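Local coordinates for protein p-nitrophenyl phosphatase (Pho2) (Archaeoglobus fulgidus, PDB 3QGM) that probably acts as a metal-dependent phosphatase of the haloacid dehalogenase superfamily, removing phosphate from esters such as p-nitrophenyl phosphate, and binds calcium, at residues 72-76 and 77-81; 99-102 and 103-107. All coordinates share one frame; numbering follows the deposited sequence. Where two conformers were deposited one is given.

Contact 1. Residues 72-76 and 77-81; sequences EILVA and TYATA
At the junction where edge strand 73-75 of the six-stranded parallel sheet turns into helix 76-87, Leu74, Val75 and Ala76 meet the side chains and amides of the first helical turn. Val75 takes the N-cap position: its carbonyl O receives Ala79 N at 2.8 Å, nearly head-on, with a C=O...N angle of 162°. One residue on, Ala76 O is gripped twice by Thr80, at 2.9 Å by the backbone N and at 2.8 Å by OG1, and the two donors arrive from opposite faces of the carbonyl plane. The Thr80 hydroxyl can fold back because OG1 lies beside its own backbone N (chi1 -67°). With a valine in its place the hydroxyl is lost, and Ala76 O would probably keep the amide bond but lose its second donor. Side-chain packing closes the corner. Leu74 CD1 meets the edge of the Tyr78 ring, in plane, 3.9 Å from CD2, and also lies 4.1 Å from Ala79 CB. Val75 CG1 comes within 3.4 Å of Thr77 OG1, a hydroxyl whose hydrogen bond goes to Arg52 O, while the Tyr78 ring makes a cation-pi contact with Arg54. A strand leaving the core sheet for a helix beside a second sheet, with the chain later returning to the first sheet at strand 207-211, is consistent with the C2-type cap insertion of the haloacid dehalogenase fold.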
ATOM      1  N   GLU A  72      17.959  18.531 -22.818  1.00 37.05           N
ATOM      2  CA  GLU A  72      18.933  17.736 -22.093  1.00 36.55           C
ATOM      3  C   GLU A  72      18.414  17.212 -20.731  1.00 34.72           C
ATOM      4  O   GLU A  72      19.199  16.603 -20.015  1.00 35.73           O
ATOM      5  CB  GLU A  72      20.192  18.577 -21.808  1.00 36.45           C
ATOM      6  CG  GLU A  72      21.034  18.918 -23.011  1.00 40.51           C
ATOM      7  CD  GLU A  72      22.191  19.838 -22.632  1.00 43.00           C
ATOM      8  OE1 GLU A  72      21.945  21.040 -22.389  1.00 44.68           O
ATOM      9  OE2 GLU A  72      23.335  19.359 -22.545  1.00 47.97           O
ATOM     10  N   ILE A  73      17.153  17.486 -20.370  1.00 32.12           N
ATOM     11  CA  ILE A  73      16.556  17.093 -19.073  0.60 31.21           C
ATOM     12  C   ILE A  73      15.365  16.185 -19.337  1.00 30.16           C
ATOM     13  O   ILE A  73      14.446  16.591 -20.046  1.00 29.34           O
ATOM     14  CB  ILE A  73      15.940  18.296 -18.257  0.60 30.91           C
ATOM     15  CG1 ILE A  73      16.887  19.488 -18.090  0.60 30.26           C
ATOM     16  CG2 ILE A  73      15.515  17.822 -16.881  0.60 30.81           C
ATOM     17  CD1 ILE A  73      17.959  19.241 -17.130  0.60 30.88           C
ATOM     18  N   LEU A  74      15.376  14.975 -18.784  1.00 28.38           N
ATOM     19  CA  LEU A  74      14.255  14.066 -18.887  1.00 27.82           C
ATOM     20  C   LEU A  74      13.861  13.652 -17.479  1.00 27.09           C
ATOM     21  O   LEU A  74      14.563  12.832 -16.837  1.00 26.76           O
ATOM     22  CB  LEU A  74      14.613  12.836 -19.748  1.00 28.34           C
ATOM     23  CG  LEU A  74      13.483  11.872 -20.189  1.00 29.85           C
ATOM     24  CD1 LEU A  74      12.362  12.573 -20.987  1.00 30.69           C
ATOM     25  CD2 LEU A  74      14.066  10.759 -20.973  1.00 28.46           C
ATOM     26  N   VAL A  75      12.749  14.209 -16.996  1.00 24.21           N
ATOM     27  CA  VAL A  75      12.259  13.909 -15.655  1.00 24.13           C
ATOM     28  C   VAL A  75      10.918  13.164 -15.772  1.00 23.84           C
ATOM     29  O   VAL A  75      10.191  13.300 -16.764  1.00 23.13           O
ATOM     30  CB  VAL A  75      12.171  15.193 -14.784  1.00 24.51           C
ATOM     31  CG1 VAL A  75      11.117  16.220 -15.364  1.00 22.53           C
ATOM     32  CG2 VAL A  75      11.934  14.816 -13.284  1.00 24.66           C
ATOM     33  N   ALA A  76      10.658  12.311 -14.782  1.00 23.12           N
ATOM     34  CA  ALA A  76       9.584  11.360 -14.868  1.00 23.25           C
ATOM     35  C   ALA A  76       8.253  12.063 -15.029  1.00 22.65           C
ATOM     36  O   ALA A  76       7.380  11.543 -15.666  1.00 23.68           O
ATOM     37  CB  ALA A  76       9.571  10.416 -13.598  1.00 21.54           C
ATOM     38  N   THR A  77       8.087  13.235 -14.437  1.00 23.15           N
ATOM     39  CA  THR A  77       6.812  13.931 -14.554  1.00 23.32           C
ATOM     40  C   THR A  77       6.557  14.273 -16.035  1.00 23.77           C
ATOM     41  O   THR A  77       5.507  13.936 -16.623  1.00 23.63           O
ATOM     42  CB  THR A  77       6.797  15.234 -13.743  1.00 23.43           C
ATOM     43  OG1 THR A  77       7.936  16.027 -14.093  1.00 21.78           O
ATOM     44  CG2 THR A  77       6.780  14.945 -12.176  1.00 21.50           C
ATOM     45  N   TYR A  78       7.565  14.876 -16.656  1.00 23.28           N
ATOM     46  CA  TYR A  78       7.461  15.204 -18.114  1.00 23.55           C
ATOM     47  C   TYR A  78       7.369  13.926 -18.978  1.00 22.94           C
ATOM     48  O   TYR A  78       6.588  13.867 -19.957  1.00 22.12           O
ATOM     49  CB  TYR A  78       8.669  16.067 -18.497  1.00 23.49           C
ATOM     50  CG  TYR A  78       8.926  16.306 -19.960  1.00 25.78           C
ATOM     51  CD1 TYR A  78       8.384  17.412 -20.580  1.00 28.48           C
ATOM     52  CD2 TYR A  78       9.734  15.445 -20.724  1.00 28.29           C
ATOM     53  CE1 TYR A  78       8.614  17.698 -21.911  1.00 28.45           C
ATOM     54  CE2 TYR A  78       9.964  15.704 -22.127  1.00 28.35           C
ATOM     55  CZ  TYR A  78       9.385  16.850 -22.683  1.00 31.50           C
ATOM     56  OH  TYR A  78       9.550  17.223 -24.000  1.00 31.65           O
ATOM     57  N   ALA A  79       8.159  12.895 -18.636  1.00 22.84           N
ATOM     58  CA  ALA A  79       8.239  11.733 -19.495  1.00 23.68           C
ATOM     59  C   ALA A  79       6.847  11.125 -19.484  1.00 24.39           C
ATOM     60  O   ALA A  79       6.334  10.696 -20.528  1.00 26.03           O
ATOM     61  CB  ALA A  79       9.333  10.705 -19.014  1.00 23.18           C
ATOM     62  N   THR A  80       6.216  11.122 -18.306  1.00 23.43           N
ATOM     63  CA  THR A  80       4.965  10.412 -18.136  1.00 23.07           C
ATOM     64  C   THR A  80       3.859  11.098 -18.927  1.00 23.32           C
ATOM     65  O   THR A  80       3.059  10.425 -19.609  1.00 20.83           O
ATOM     66  CB  THR A  80       4.568  10.329 -16.641  1.00 23.09           C
ATOM     67  OG1 THR A  80       5.511   9.492 -15.952  1.00 22.28           O
ATOM     68  CG2 THR A  80       3.133   9.795 -16.498  1.00 22.00           C
ATOM     69  N   ALA A  81       3.839  12.438 -18.834  1.00 23.64           N
ATOM     70  CA  ALA A  81       2.849  13.289 -19.522  1.00 24.30           C
ATOM     71  C   ALA A  81       2.963  13.144 -21.036  1.00 25.99           C
ATOM     72  O   ALA A  81       1.975  12.871 -21.713  1.00 26.03           O
ATOM     73  CB  ALA A  81       2.994  14.794 -19.096  1.00 24.69           C
TER

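Contact 2. Residues 99-102 and 103-107; sequences EGLI and EELRL
Leu101 with Leu105 and Ile102 with Arg106 are two side-chain pairs that touch one turn apart on helix 99-107, the helix of the beta-alpha-beta unit formed with strands 92-95 and 111-112. Their spacing is set by regular i to i+4 hydrogen bonds, of which Leu105 N to Leu101 O is 2.8 Å and Arg106 N to Ile102 O 2.9 Å. The bond from Glu104 N to Gly100 O is longer, 3.2 Å, and its donor stands above the carbonyl plane, the C=O...N angle being 138°. On the buried side Leu101 CD1 rests 4.2 Å from Leu105 CG. Leu105 CG also sits 3.3 Å from Leu101 O, close to the oxygen that its own amide uses, with CG beside its backbone N and anti to the carbonyl carbon. Both leucines go on to pack against Thr95 of strand 92-95, and Leu105 reaches Ile112 of strand 111-112 as well, evidence that this face is the one turned to the sheet. Glu104 follows another path: its chain is bent at chi2 (-69°), CG passes 3.4 Å from Gly100 O, and the carboxylate turns away from the helix so that OE2 accepts the N-H of Arg54. Because Arg54 stands at the start of helix 54-63, that helix end would probably favour the charged carboxylate. Toward the more exposed side, Ile102 and Arg106 run side by side and point the same way. The Arg106 chain bends at chi2 (-137°), swinging its guanidinium back along the helix, and the methyl of Ile102 that meets it is the branch lying anti to the isoleucine's own N: CG2 approaches the guanidinium obliquely, 3.6 Å from NH1.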
ATOM      1  N   GLU A  99       1.717  19.036  -7.628  1.00 25.77           N
ATOM      2  CA  GLU A  99       1.527  20.094  -8.630  1.00 27.16           C
ATOM      3  C   GLU A  99       2.440  20.028  -9.845  1.00 25.04           C
ATOM      4  O   GLU A  99       2.038  20.388 -10.923  1.00 27.03           O
ATOM      5  CB  GLU A  99       1.623  21.480  -7.974  1.00 27.10           C
ATOM      6  CG  GLU A  99       0.662  21.545  -6.868  1.00 33.91           C
ATOM      7  CD  GLU A  99       0.118  22.882  -6.607  1.00 38.77           C
ATOM      8  OE1 GLU A  99       0.894  23.856  -6.606  1.00 41.83           O
ATOM      9  OE2 GLU A  99      -1.104  22.920  -6.380  1.00 44.81           O
ATOM     10  N   GLY A 100       3.659  19.600  -9.658  1.00 24.99           N
ATOM     11  CA  GLY A 100       4.587  19.508 -10.757  1.00 25.02           C
ATOM     12  C   GLY A 100       4.228  18.429 -11.754  1.00 24.43           C
ATOM     13  O   GLY A 100       4.508  18.576 -12.949  1.00 23.60           O
ATOM     14  N   LEU A 101       3.604  17.337 -11.293  1.00 23.00           N
ATOM     15  CA  LEU A 101       3.096  16.352 -12.227  1.00 22.57           C
ATOM     16  C   LEU A 101       1.885  16.876 -12.993  1.00 24.13           C
ATOM     17  O   LEU A 101       1.818  16.756 -14.236  1.00 24.34           O
ATOM     18  CB  LEU A 101       2.759  15.066 -11.524  1.00 21.82           C
ATOM     19  CG  LEU A 101       2.166  13.970 -12.387  1.00 21.76           C
ATOM     20  CD1 LEU A 101       3.021  13.635 -13.633  1.00 20.51           C
ATOM     21  CD2 LEU A 101       1.964  12.706 -11.503  1.00 19.34           C
ATOM     22  N   ILE A 102       0.965  17.496 -12.259  1.00 24.63           N
ATOM     23  CA  ILE A 102      -0.243  18.071 -12.842  1.00 25.12           C
ATOM     24  C   ILE A 102       0.178  19.083 -13.913  1.00 24.92           C
ATOM     25  O   ILE A 102      -0.388  19.130 -14.980  1.00 25.44           O
ATOM     26  CB  ILE A 102      -1.067  18.776 -11.764  1.00 25.27           C
ATOM     27  CG1 ILE A 102      -1.630  17.755 -10.728  1.00 27.61           C
ATOM     28  CG2 ILE A 102      -2.166  19.596 -12.397  1.00 24.79           C
ATOM     29  CD1 ILE A 102      -2.312  18.402  -9.550  1.00 27.75           C
ATOM     30  N   GLU A 103       1.158  19.910 -13.573  1.00 25.75           N
ATOM     31  CA  GLU A 103       1.696  20.897 -14.510  1.00 26.55           C
ATOM     32  C   GLU A 103       2.126  20.239 -15.815  1.00 26.95           C
ATOM     33  O   GLU A 103       1.783  20.748 -16.886  1.00 25.08           O
ATOM     34  CB  GLU A 103       2.863  21.672 -13.911  1.00 26.35           C
ATOM     35  CG  GLU A 103       3.247  22.906 -14.710  1.00 29.63           C
ATOM     36  CD  GLU A 103       3.492  24.142 -13.880  1.00 29.80           C
ATOM     37  OE1 GLU A 103       4.073  24.082 -12.782  1.00 33.00           O
ATOM     38  OE2 GLU A 103       3.052  25.188 -14.343  1.00 35.17           O
ATOM     39  N   GLU A 104       2.927  19.161 -15.726  1.00 26.08           N
ATOM     40  CA  GLU A 104       3.467  18.534 -16.931  1.00 25.58           C
ATOM     41  C   GLU A 104       2.343  17.861 -17.684  1.00 25.34           C
ATOM     42  O   GLU A 104       2.297  17.857 -18.905  1.00 24.95           O
ATOM     43  CB  GLU A 104       4.579  17.525 -16.601  1.00 25.88           C
ATOM     44  CG  GLU A 104       5.870  18.168 -16.062  1.00 24.56           C
ATOM     45  CD  GLU A 104       6.644  18.994 -17.137  1.00 28.95           C
ATOM     46  OE1 GLU A 104       6.308  18.887 -18.330  1.00 28.36           O
ATOM     47  OE2 GLU A 104       7.607  19.716 -16.799  1.00 28.37           O
ATOM     48  N   LEU A 105       1.386  17.314 -16.959  1.00 25.08           N
ATOM     49  CA  LEU A 105       0.208  16.767 -17.612  1.00 24.81           C
ATOM     50  C   LEU A 105      -0.526  17.829 -18.441  1.00 25.12           C
ATOM     51  O   LEU A 105      -0.889  17.577 -19.570  1.00 24.89           O
ATOM     52  CB  LEU A 105      -0.722  16.123 -16.609  1.00 23.18           C
ATOM     53  CG  LEU A 105      -0.269  14.804 -15.970  1.00 23.41           C
ATOM     54  CD1 LEU A 105      -1.199  14.557 -14.843  1.00 22.83           C
ATOM     55  CD2 LEU A 105      -0.241  13.565 -16.966  1.00 21.81           C
ATOM     56  N   ARG A 106      -0.773  19.000 -17.856  1.00 25.78           N
ATOM     57  CA  ARG A 106      -1.420  20.106 -18.572  1.00 27.59           C
ATOM     58  C   ARG A 106      -0.548  20.627 -19.684  1.00 27.67           C
ATOM     59  O   ARG A 106      -1.025  20.863 -20.792  1.00 27.31           O
ATOM     60  CB  ARG A 106      -1.804  21.261 -17.646  1.00 27.83           C
ATOM     61  CG  ARG A 106      -3.084  21.014 -16.907  1.00 32.91           C
ATOM     62  CD  ARG A 106      -4.046  22.265 -16.843  1.00 35.92           C
ATOM     63  NE  ARG A 106      -5.283  21.949 -16.103  1.00 33.22           N
ATOM     64  CZ  ARG A 106      -5.295  21.821 -14.796  1.00 32.87           C
ATOM     65  NH1 ARG A 106      -4.169  21.972 -14.136  1.00 32.37           N
ATOM     66  NH2 ARG A 106      -6.414  21.550 -14.144  1.00 32.98           N
ATOM     67  N   LEU A 107       0.741  20.732 -19.419  1.00 27.71           N
ATOM     68  CA  LEU A 107       1.666  21.207 -20.458  1.00 29.18           C
ATOM     69  C   LEU A 107       1.719  20.299 -21.679  1.00 29.75           C
ATOM     70  O   LEU A 107       1.963  20.760 -22.770  1.00 29.54           O
ATOM     71  CB  LEU A 107       3.086  21.400 -19.923  1.00 27.93           C
ATOM     72  CG  LEU A 107       3.361  22.568 -18.992  1.00 28.91           C
ATOM     73  CD1 LEU A 107       4.720  22.373 -18.334  1.00 25.75           C
ATOM     74  CD2 LEU A 107       3.344  23.923 -19.738  1.00 30.48           C
TER

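In the fold
Contact 1 is buried near the middle of the chain, its centre about 8 Å from the chain's centre, whereas contact 2, whose centre is about 16 Å from that point, is buried on one side and exposed on the other. They hold different elements: contact 1 joins the six-stranded sheet to helix 76-87, and contact 2 lies within the helix of a unit belonging to the five-stranded sheet. The helices meet largely around Glu104, whose O is 3.1 Å from Ala81 CB and whose CG is 3.6 Å from Thr77 OG1. Chemistry follows place: a side-chain hydroxyl reinforces the buried helix start, while the partly exposed helix 99-107 pairs leucines inward and a charged residue with an isoleucine outward.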